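Local coordinates for protein amidase (Bacillus anthracis, PDB 5EWQ) that probably hydrolyses the amide bond of carboxylic acid amides, releasing the acid and ammonia, at residues E20-P25 / T89-N94; H27-G32 / P93-E98; K129-S134 / A160-K165. All coordinates share one frame; numbering follows the deposited sequence.

Contact 1 (E20-P25 / T89-N94); sequences ERVLQP and TEINPN
V22 and I91 meet where helix segment 20-25 runs almost parallel to strand 89-91, with the axes 7.2 Å apart at closest approach and 13° between their directions. The two side chains cross at about a right angle, and V22 CG1 lies 3.6 Å from I91 CG1. I91 CG2 makes an apolar contact with P25. It is anti to the backbone N (CG1 has chi1 -72°) and comes within 3.8 Å of P25 CB.

At the start of the helix a salt bridge joins R21 to E90. One nitrogen does the gripping: R21 NH1 is 3.1 Å from E90 OE2 and 3.2 Å from E90 OE1. Both oxygens use their syn lone pairs. The carboxylate stands 81° from the guanidinium plane, so this is not a coplanar pair. E90 points away from the helix at CB, and its bent chain brings the carboxylate back. D18 holds R21 NE and D142 holds NH2, so the guanidinium is shared by three acids.

L72 and I75 of helix 64-79 touch I91, and I75 also touches V22. Strand 88-91 is the outermost strand at this end of the mixed sheet. T89 and E90 form a classic beta bulge opposite K165 of strand 161-166.

Contact 2 (H27-G32 / P93-E98); sequences HNQLKG and PNAMEE
The flat amide of Q29 lies between P93 and M96. P93 O sits off one face of its plane. M96 N and M96 CG sit off the other. P93 O is 3.7 Å from Q29 CD, and M96 CG is at the same distance from that carbon. P93 O also lies close to Q29 OE1, but both are acceptors and make no bond. The amide nitrogen has its partner outside the two segments: Q29 NE2 donates to N92 O.

The one hydrogen bond between the segments runs from M96 N to Q29 OE1, 3.3 Å long with an N-H...O angle of 155°. The donor is above the carbonyl plane, 41° out of it. Both ends of the amide are thus used, which fixes its rotation. Q29 CG sits between the backbone N and the carbonyl carbon (chi1 56°), and the chain is extended beyond it.

M96 is a selenomethionine. Its chain bends at chi2 and chi3, and its CE ends against the loop after helix 20-28. M96 CE is 3.5 Å from Q29 O and 3.8 Å from L30 CD2. The side chains of L30 and M96 cross at about a right angle. L72 of helix 64-79 touches Q29, while T68 and S69 of that helix touch M96.

Q29 is the first residue to leave helix 20-28. M96 belongs to the first turn of helix 95-104. N94 holds the N-cap position there, but its side chain makes no capping bond. The arrangement is therefore a junction between two helix ends, in which a side chain distant in sequence accepts from a first-turn backbone N-H. It joins the N-terminal helix to the start of the helix that follows the edge strand of the amidase fold.

Contact 3 (K129-S134 / A160-K165); sequences KVMPTS and AFVLGK
K165 reaches into the loop at M131 and P132, within a beta-alpha-beta crossover of the amidase fold. The loop follows strand 118-122. The chain then passes through helix 150-155 and returns as strand 161-166, parallel to strand 118-122 and next to it in the mixed sheet.

The tight part is around the amino end of K165. K165 NZ donates to P132 O at 2.7 Å and to M131 O at 2.9 Å. It stands well above both carbonyl planes, 69° out of that of M131 and 70° out of that of P132. V125 O and T127 OG1 are further partners, more than its hydrogens can serve at once, so the bonds are probably shared. The polar partners named here all lie in that loop, and K165 is buried. The lysine chain is extended beyond CG, which carries NZ to the loop carbonyls. On the way its CE passes 3.6 Å from M131 CB. E90 of strand 88-91 touches K165, M131 and P132.

The start of segment 129-134 is looser. K129 is exposed, and its side chain is not modelled beyond CB. V130 points toward the strand but does not touch it, and packs instead on N92 and P93.

M131, a selenomethionine, fills the ground between K165 and V162. Its chain bends at chi3 (-66°), which places CE 3.7 Å from V162 CG1. Its SE lies 3.8 Å from G164 CA.

The three contacts lie on one side of the chain's centre. Contacts 1 and 2 are about 10 Å apart between centres, as are contacts 1 and 3; contacts 2 and 3 are about 14 Å apart. Contacts 1 and 2 share helix 20-28 at one end, and P93 and N94 at the other, where strand 88-91 leads into helix 95-104. Contact 3 comes later in the chain. It meets contact 1 through the sheet, since strands 88-91 and 161-166 are neighbours with backbone bonds at K165, and contact 2 where F161 packs on A95 and E98. Contact 1 sets helix 20-28 on the edge strand, contact 2 its end on helix 95-104, contact 3 a loop on the next strand.

Contact 1 (E20-P25 / T89-N94)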
loop_
_atom_site.group_PDB
_atom_site.type_symbol
_atom_site.label_atom_id
_atom_site.label_comp_id
_atom_site.label_asym_id
_atom_site.label_seq_id
_atom_site.Cartn_x
_atom_site.Cartn_y
_atom_site.Cartn_z
ATOM N N GLU A 20 -7.446 -4.490 22.594
ATOM C CA GLU A 20 -7.246 -5.903 22.902
ATOM C C GLU A 20 -7.441 -6.798 21.680
ATOM O O GLU A 20 -7.194 -8.002 21.737
ATOM C CB GLU A 20 -8.188 -6.341 24.025
ATOM C CG GLU A 20 -7.880 -5.702 25.367
ATOM C CD GLU A 20 -6.505 -6.074 25.891
ATOM O OE1 GLU A 20 -6.052 -7.209 25.633
ATOM O OE2 GLU A 20 -5.874 -5.228 26.560
ATOM N N ARG A 21 -7.886 -6.204 20.578
ATOM C CA ARG A 21 -8.038 -6.929 19.321
ATOM C C ARG A 21 -6.676 -7.355 18.781
ATOM O O ARG A 21 -6.547 -8.393 18.131
ATOM C CB ARG A 21 -8.774 -6.064 18.295
ATOM C CG ARG A 21 -8.872 -6.672 16.905
ATOM C CD ARG A 21 -9.567 -5.726 15.937
ATOM N NE ARG A 21 -10.996 -5.612 16.206
ATOM C CZ ARG A 21 -11.925 -6.356 15.614
ATOM N NH1 ARG A 21 -11.572 -7.269 14.718
ATOM N NH2 ARG A 21 -13.205 -6.188 15.918
ATOM N N VAL A 22 -5.661 -6.546 19.066
ATOM C CA VAL A 22 -4.309 -6.792 18.580
ATOM C C VAL A 22 -3.421 -7.401 19.664
ATOM O O VAL A 22 -2.644 -8.318 19.399
ATOM C CB VAL A 22 -3.665 -5.488 18.059
ATOM C CG1 VAL A 22 -2.203 -5.709 17.704
ATOM C CG2 VAL A 22 -4.437 -4.963 16.860
ATOM N N LEU A 23 -3.556 -6.897 20.887
ATOM C CA LEU A 23 -2.700 -7.318 21.994
ATOM C C LEU A 23 -2.902 -8.779 22.392
ATOM O O LEU A 23 -1.933 -9.502 22.621
ATOM C CB LEU A 23 -2.933 -6.419 23.210
ATOM C CG LEU A 23 -2.466 -4.970 23.071
ATOM C CD1 LEU A 23 -2.743 -4.196 24.350
ATOM C CD2 LEU A 23 -0.989 -4.917 22.716
ATOM N N GLN A 24 -4.158 -9.206 22.479
ATOM C CA GLN A 24 -4.473 -10.568 22.912
ATOM C C GLN A 24 -3.951 -11.659 21.965
ATOM O O GLN A 24 -3.432 -12.670 22.438
ATOM C CB GLN A 24 -5.984 -10.727 23.112
ATOM C CG GLN A 24 -6.489 -10.149 24.423
ATOM C CD GLN A 24 -7.988 -10.294 24.589
ATOM O OE1 GLN A 24 -8.689 -10.714 23.669
ATOM N NE2 GLN A 24 -8.488 -9.944 25.770
ATOM N N PRO A 25 -4.089 -11.478 20.636
ATOM C CA PRO A 25 -3.436 -12.471 19.777
ATOM C C PRO A 25 -1.921 -12.478 19.958
ATOM O O PRO A 25 -1.297 -13.533 19.861
ATOM C CB PRO A 25 -3.814 -12.019 18.364
ATOM C CG PRO A 25 -5.086 -11.283 18.539
ATOM C CD PRO A 25 -4.950 -10.571 19.854
ATOM N N THR A 89 -4.675 -3.400 12.487
ATOM C CA THR A 89 -6.058 -3.711 12.826
ATOM C C THR A 89 -6.201 -5.141 13.327
ATOM O O THR A 89 -6.895 -5.396 14.310
ATOM C CB THR A 89 -7.000 -3.517 11.623
ATOM O OG1 THR A 89 -6.486 -4.229 10.490
ATOM C CG2 THR A 89 -7.130 -2.045 11.275
ATOM N N GLU A 90 -5.541 -6.072 12.650
ATOM C CA GLU A 90 -5.681 -7.482 12.981
ATOM C C GLU A 90 -4.334 -8.188 13.084
ATOM O O GLU A 90 -3.367 -7.805 12.425
ATOM C CB GLU A 90 -6.553 -8.183 11.939
ATOM C CG GLU A 90 -7.499 -9.213 12.523
ATOM C CD GLU A 90 -8.642 -8.577 13.291
ATOM O OE1 GLU A 90 -9.092 -9.174 14.293
ATOM O OE2 GLU A 90 -9.091 -7.481 12.891
ATOM N N ILE A 91 -4.281 -9.220 13.918
ATOM C CA ILE A 91 -3.091 -10.051 14.056
ATOM C C ILE A 91 -3.465 -11.521 13.933
ATOM O O ILE A 91 -4.380 -11.991 14.606
ATOM C CB ILE A 91 -2.379 -9.815 15.404
ATOM C CG1 ILE A 91 -1.695 -8.447 15.415
ATOM C CG2 ILE A 91 -1.354 -10.907 15.671
ATOM C CD1 ILE A 91 -0.554 -8.327 14.430
ATOM N N ASN A 92 -2.763 -12.239 13.062
ATOM C CA ASN A 92 -2.971 -13.672 12.902
ATOM C C ASN A 92 -2.627 -14.414 14.191
ATOM O O ASN A 92 -1.479 -14.393 14.633
ATOM C CB ASN A 92 -2.129 -14.205 11.739
ATOM C CG ASN A 92 -2.538 -15.603 11.303
ATOM O OD1 ASN A 92 -3.120 -16.369 12.072
ATOM N ND2 ASN A 92 -2.227 -15.945 10.057
ATOM N N PRO A 93 -3.626 -15.067 14.802
ATOM C CA PRO A 93 -3.387 -15.856 16.015
ATOM C C PRO A 93 -2.572 -17.111 15.722
ATOM O O PRO A 93 -1.978 -17.689 16.632
ATOM C CB PRO A 93 -4.799 -16.215 16.484
ATOM C CG PRO A 93 -5.619 -16.189 15.242
ATOM C CD PRO A 93 -5.044 -15.087 14.404
ATOM N N ASN A 94 -2.548 -17.519 14.458
ATOM C CA ASN A 94 -1.787 -18.688 14.039
ATOM C C ASN A 94 -0.468 -18.301 13.378
ATOM O O ASN A 94 0.153 -19.115 12.699
ATOM C CB ASN A 94 -2.612 -19.546 13.077
ATOM C CG ASN A 94 -3.935 -19.985 13.674
ATOM O OD1 ASN A 94 -4.043 -20.206 14.880
ATOM N ND2 ASN A 94 -4.952 -20.112 12.829
#

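Contact 2 (H27-G32 / P93-E98)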
loop_
_atom_site.group_PDB
_atom_site.type_symbol
_atom_site.label_atom_id
_atom_site.label_comp_id
_atom_site.label_asym_id
_atom_site.label_seq_id
_atom_site.Cartn_x
_atom_site.Cartn_y
_atom_site.Cartn_z
ATOM N N HIS A 27 -0.328 -11.491 22.851
ATOM C CA HIS A 27 -0.080 -11.989 24.200
ATOM C C HIS A 27 -0.207 -13.509 24.297
ATOM O O HIS A 27 0.511 -14.149 25.063
ATOM C CB HIS A 27 -1.038 -11.324 25.193
ATOM C CG HIS A 27 -1.036 -11.954 26.552
ATOM N ND1 HIS A 27 -2.089 -12.708 27.024
ATOM C CD2 HIS A 27 -0.108 -11.945 27.538
ATOM C CE1 HIS A 27 -1.811 -13.134 28.243
ATOM N NE2 HIS A 27 -0.615 -12.685 28.579
ATOM N N ASN A 28 -1.122 -14.078 23.519
ATOM C CA ASN A 28 -1.366 -15.517 23.555
ATOM C C ASN A 28 -0.191 -16.334 23.029
ATOM O O ASN A 28 0.177 -17.352 23.615
ATOM C CB ASN A 28 -2.630 -15.863 22.763
ATOM C CG ASN A 28 -3.901 -15.465 23.488
ATOM O OD1 ASN A 28 -3.939 -15.416 24.718
ATOM N ND2 ASN A 28 -4.953 -15.178 22.728
ATOM N N GLN A 29 0.400 -15.885 21.926
ATOM C CA GLN A 29 1.499 -16.621 21.309
ATOM C C GLN A 29 2.857 -16.042 21.692
ATOM O O GLN A 29 3.843 -16.220 20.975
ATOM C CB GLN A 29 1.338 -16.640 19.788
ATOM C CG GLN A 29 1.222 -15.269 19.151
ATOM C CD GLN A 29 0.682 -15.330 17.735
ATOM O OE1 GLN A 29 0.695 -16.382 17.098
ATOM N NE2 GLN A 29 0.196 -14.199 17.238
ATOM N N LEU A 30 2.905 -15.350 22.827
ATOM C CA LEU A 30 4.164 -14.850 23.371
ATOM C C LEU A 30 4.292 -15.182 24.853
ATOM O O LEU A 30 4.920 -14.444 25.612
ATOM C CB LEU A 30 4.292 -13.340 23.161
ATOM C CG LEU A 30 4.671 -12.847 21.763
ATOM C CD1 LEU A 30 5.020 -11.368 21.799
ATOM C CD2 LEU A 30 5.823 -13.654 21.189
ATOM N N LYS A 31 3.689 -16.294 25.263
ATOM C CA LYS A 31 3.813 -16.764 26.637
ATOM C C LYS A 31 5.039 -17.655 26.779
ATOM O O LYS A 31 5.751 -17.596 27.781
ATOM C CB LYS A 31 2.554 -17.517 27.072
ATOM C CG LYS A 31 1.318 -16.642 27.213
ATOM C CD LYS A 31 0.142 -17.435 27.761
ATOM C CE LYS A 31 -1.084 -16.554 27.943
ATOM N NZ LYS A 31 -2.237 -17.315 28.499
ATOM N N GLY A 32 5.282 -18.479 25.765
ATOM C CA GLY A 32 6.436 -19.358 25.753
ATOM C C GLY A 32 7.561 -18.808 24.900
ATOM O O GLY A 32 8.060 -19.485 24.000
ATOM N N PRO A 93 -3.626 -15.067 14.802
ATOM C CA PRO A 93 -3.387 -15.856 16.015
ATOM C C PRO A 93 -2.572 -17.111 15.722
ATOM O O PRO A 93 -1.978 -17.689 16.632
ATOM C CB PRO A 93 -4.799 -16.215 16.484
ATOM C CG PRO A 93 -5.619 -16.189 15.242
ATOM C CD PRO A 93 -5.044 -15.087 14.404
ATOM N N ASN A 94 -2.548 -17.519 14.458
ATOM C CA ASN A 94 -1.787 -18.688 14.039
ATOM C C ASN A 94 -0.468 -18.301 13.378
ATOM O O ASN A 94 0.153 -19.115 12.699
ATOM C CB ASN A 94 -2.612 -19.546 13.077
ATOM C CG ASN A 94 -3.935 -19.985 13.674
ATOM O OD1 ASN A 94 -4.043 -20.206 14.880
ATOM N ND2 ASN A 94 -4.952 -20.112 12.829
ATOM N N ALA A 95 -0.050 -17.055 13.583
ATOM C CA ALA A 95 1.171 -16.539 12.967
ATOM C C ALA A 95 2.400 -17.337 13.387
ATOM O O ALA A 95 3.289 -17.595 12.576
ATOM C CB ALA A 95 1.356 -15.070 13.313
HETATM N N MSE A 96 2.446 -17.724 14.658
HETATM C CA MSE A 96 3.563 -18.502 15.179
HETATM C C MSE A 96 3.477 -19.958 14.737
HETATM O O MSE A 96 4.487 -20.569 14.389
HETATM C CB MSE A 96 3.611 -18.414 16.705
HETATM C CG MSE A 96 3.922 -17.023 17.232
HETATM SE SE MSE A 96 5.741 -16.444 16.823
HETATM C CE MSE A 96 6.458 -16.423 18.636
ATOM N N GLU A 97 2.266 -20.509 14.749
ATOM C CA GLU A 97 2.051 -21.897 14.353
ATOM C C GLU A 97 2.417 -22.111 12.888
ATOM O O GLU A 97 2.953 -23.155 12.517
ATOM C CB GLU A 97 0.599 -22.310 14.603
ATOM C CG GLU A 97 0.298 -23.762 14.265
ATOM C CD GLU A 97 -1.042 -24.223 14.802
ATOM O OE1 GLU A 97 -2.071 -23.972 14.140
ATOM O OE2 GLU A 97 -1.066 -24.838 15.889
ATOM N N GLU A 98 2.129 -21.112 12.060
ATOM C CA GLU A 98 2.487 -21.169 10.648
ATOM C C GLU A 98 3.982 -20.936 10.462
ATOM O O GLU A 98 4.599 -21.507 9.565
ATOM C CB GLU A 98 1.687 -20.140 9.846
ATOM C CG GLU A 98 0.190 -20.405 9.811
ATOM C CD GLU A 98 -0.582 -19.299 9.118
ATOM O OE1 GLU A 98 0.039 -18.520 8.364
ATOM O OE2 GLU A 98 -1.810 -19.206 9.332
#

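Contact 3 (K129-S134 / A160-K165)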
loop_
_atom_site.group_PDB
_atom_site.type_symbol
_atom_site.label_atom_id
_atom_site.label_comp_id
_atom_site.label_asym_id
_atom_site.label_seq_id
_atom_site.Cartn_x
_atom_site.Cartn_y
_atom_site.Cartn_z
ATOM N N LYS A 129 -11.133 -17.698 7.488
ATOM C CA LYS A 129 -11.293 -18.313 8.809
ATOM C C LYS A 129 -10.446 -17.704 9.930
ATOM O O LYS A 129 -10.593 -18.087 11.091
ATOM C CB LYS A 129 -10.993 -19.814 8.720
ATOM N N VAL A 130 -9.577 -16.756 9.600
ATOM C CA VAL A 130 -8.628 -16.240 10.581
ATOM C C VAL A 130 -8.843 -14.764 10.909
ATOM O O VAL A 130 -9.202 -14.419 12.035
ATOM C CB VAL A 130 -7.177 -16.434 10.100
ATOM C CG1 VAL A 130 -6.205 -15.853 11.106
ATOM C CG2 VAL A 130 -6.888 -17.909 9.874
HETATM N N MSE A 131 -8.620 -13.895 9.928
HETATM C CA MSE A 131 -8.680 -12.456 10.165
HETATM C C MSE A 131 -9.831 -11.784 9.423
HETATM O O MSE A 131 -9.999 -11.976 8.218
HETATM C CB MSE A 131 -7.357 -11.803 9.770
HETATM C CG MSE A 131 -6.189 -12.181 10.662
HETATM SE SE MSE A 131 -4.483 -12.035 9.736
HETATM C CE MSE A 131 -4.741 -13.456 8.422
ATOM N N PRO A 132 -10.630 -10.991 10.152
ATOM C CA PRO A 132 -11.759 -10.236 9.600
ATOM C C PRO A 132 -11.351 -9.234 8.524
ATOM O O PRO A 132 -10.295 -8.612 8.622
ATOM C CB PRO A 132 -12.322 -9.504 10.822
ATOM C CG PRO A 132 -11.918 -10.341 11.977
ATOM C CD PRO A 132 -10.570 -10.888 11.621
ATOM N N THR A 133 -12.192 -9.092 7.505
ATOM C CA THR A 133 -11.985 -8.100 6.459
ATOM C C THR A 133 -13.053 -7.027 6.598
ATOM O O THR A 133 -14.243 -7.309 6.461
ATOM C CB THR A 133 -12.045 -8.726 5.057
ATOM O OG1 THR A 133 -11.214 -9.891 5.020
ATOM C CG2 THR A 133 -11.573 -7.733 4.007
ATOM N N SER A 134 -12.635 -5.798 6.871
ATOM C CA SER A 134 -13.584 -4.767 7.265
ATOM C C SER A 134 -13.462 -3.473 6.474
ATOM O O SER A 134 -14.346 -2.620 6.545
ATOM C CB SER A 134 -13.418 -4.465 8.754
ATOM O OG SER A 134 -13.358 -5.663 9.508
ATOM N N ALA A 160 5.180 -17.492 1.800
ATOM C CA ALA A 160 4.814 -16.329 2.601
ATOM C C ALA A 160 3.516 -16.572 3.362
ATOM O O ALA A 160 2.693 -17.393 2.957
ATOM C CB ALA A 160 4.690 -15.094 1.721
ATOM N N PHE A 161 3.340 -15.859 4.470
ATOM C CA PHE A 161 2.122 -15.967 5.263
ATOM C C PHE A 161 1.695 -14.597 5.776
ATOM O O PHE A 161 2.525 -13.706 5.958
ATOM C CB PHE A 161 2.317 -16.936 6.432
ATOM C CG PHE A 161 3.207 -16.405 7.523
ATOM C CD1 PHE A 161 4.585 -16.472 7.406
ATOM C CD2 PHE A 161 2.662 -15.851 8.671
ATOM C CE1 PHE A 161 5.404 -15.987 8.410
ATOM C CE2 PHE A 161 3.475 -15.364 9.677
ATOM C CZ PHE A 161 4.849 -15.434 9.546
ATOM N N VAL A 162 0.397 -14.433 6.008
ATOM C CA VAL A 162 -0.132 -13.161 6.479
ATOM C C VAL A 162 0.079 -12.991 7.982
ATOM O O VAL A 162 -0.525 -13.696 8.790
ATOM C CB VAL A 162 -1.630 -13.018 6.161
ATOM C CG1 VAL A 162 -2.134 -11.654 6.605
ATOM C CG2 VAL A 162 -1.877 -13.222 4.675
ATOM N N LEU A 163 0.945 -12.049 8.346
ATOM C CA LEU A 163 1.225 -11.759 9.747
ATOM C C LEU A 163 0.029 -11.092 10.416
ATOM O O LEU A 163 -0.319 -11.412 11.553
ATOM C CB LEU A 163 2.461 -10.868 9.871
ATOM C CG LEU A 163 2.805 -10.370 11.277
ATOM C CD1 LEU A 163 3.129 -11.535 12.199
ATOM C CD2 LEU A 163 3.957 -9.379 11.229
ATOM N N GLY A 164 -0.594 -10.163 9.699
ATOM C CA GLY A 164 -1.748 -9.446 10.212
ATOM C C GLY A 164 -2.312 -8.476 9.192
ATOM O O GLY A 164 -1.986 -8.550 8.007
ATOM N N LYS A 165 -3.158 -7.559 9.648
ATOM C CA LYS A 165 -3.759 -6.581 8.751
ATOM C C LYS A 165 -3.486 -5.150 9.205
ATOM O O LYS A 165 -3.381 -4.873 10.400
ATOM C CB LYS A 165 -5.262 -6.829 8.624
ATOM C CG LYS A 165 -5.588 -8.136 7.921
ATOM C CD LYS A 165 -7.078 -8.318 7.702
ATOM C CE LYS A 165 -7.347 -9.587 6.908
ATOM N NZ LYS A 165 -8.800 -9.835 6.701
#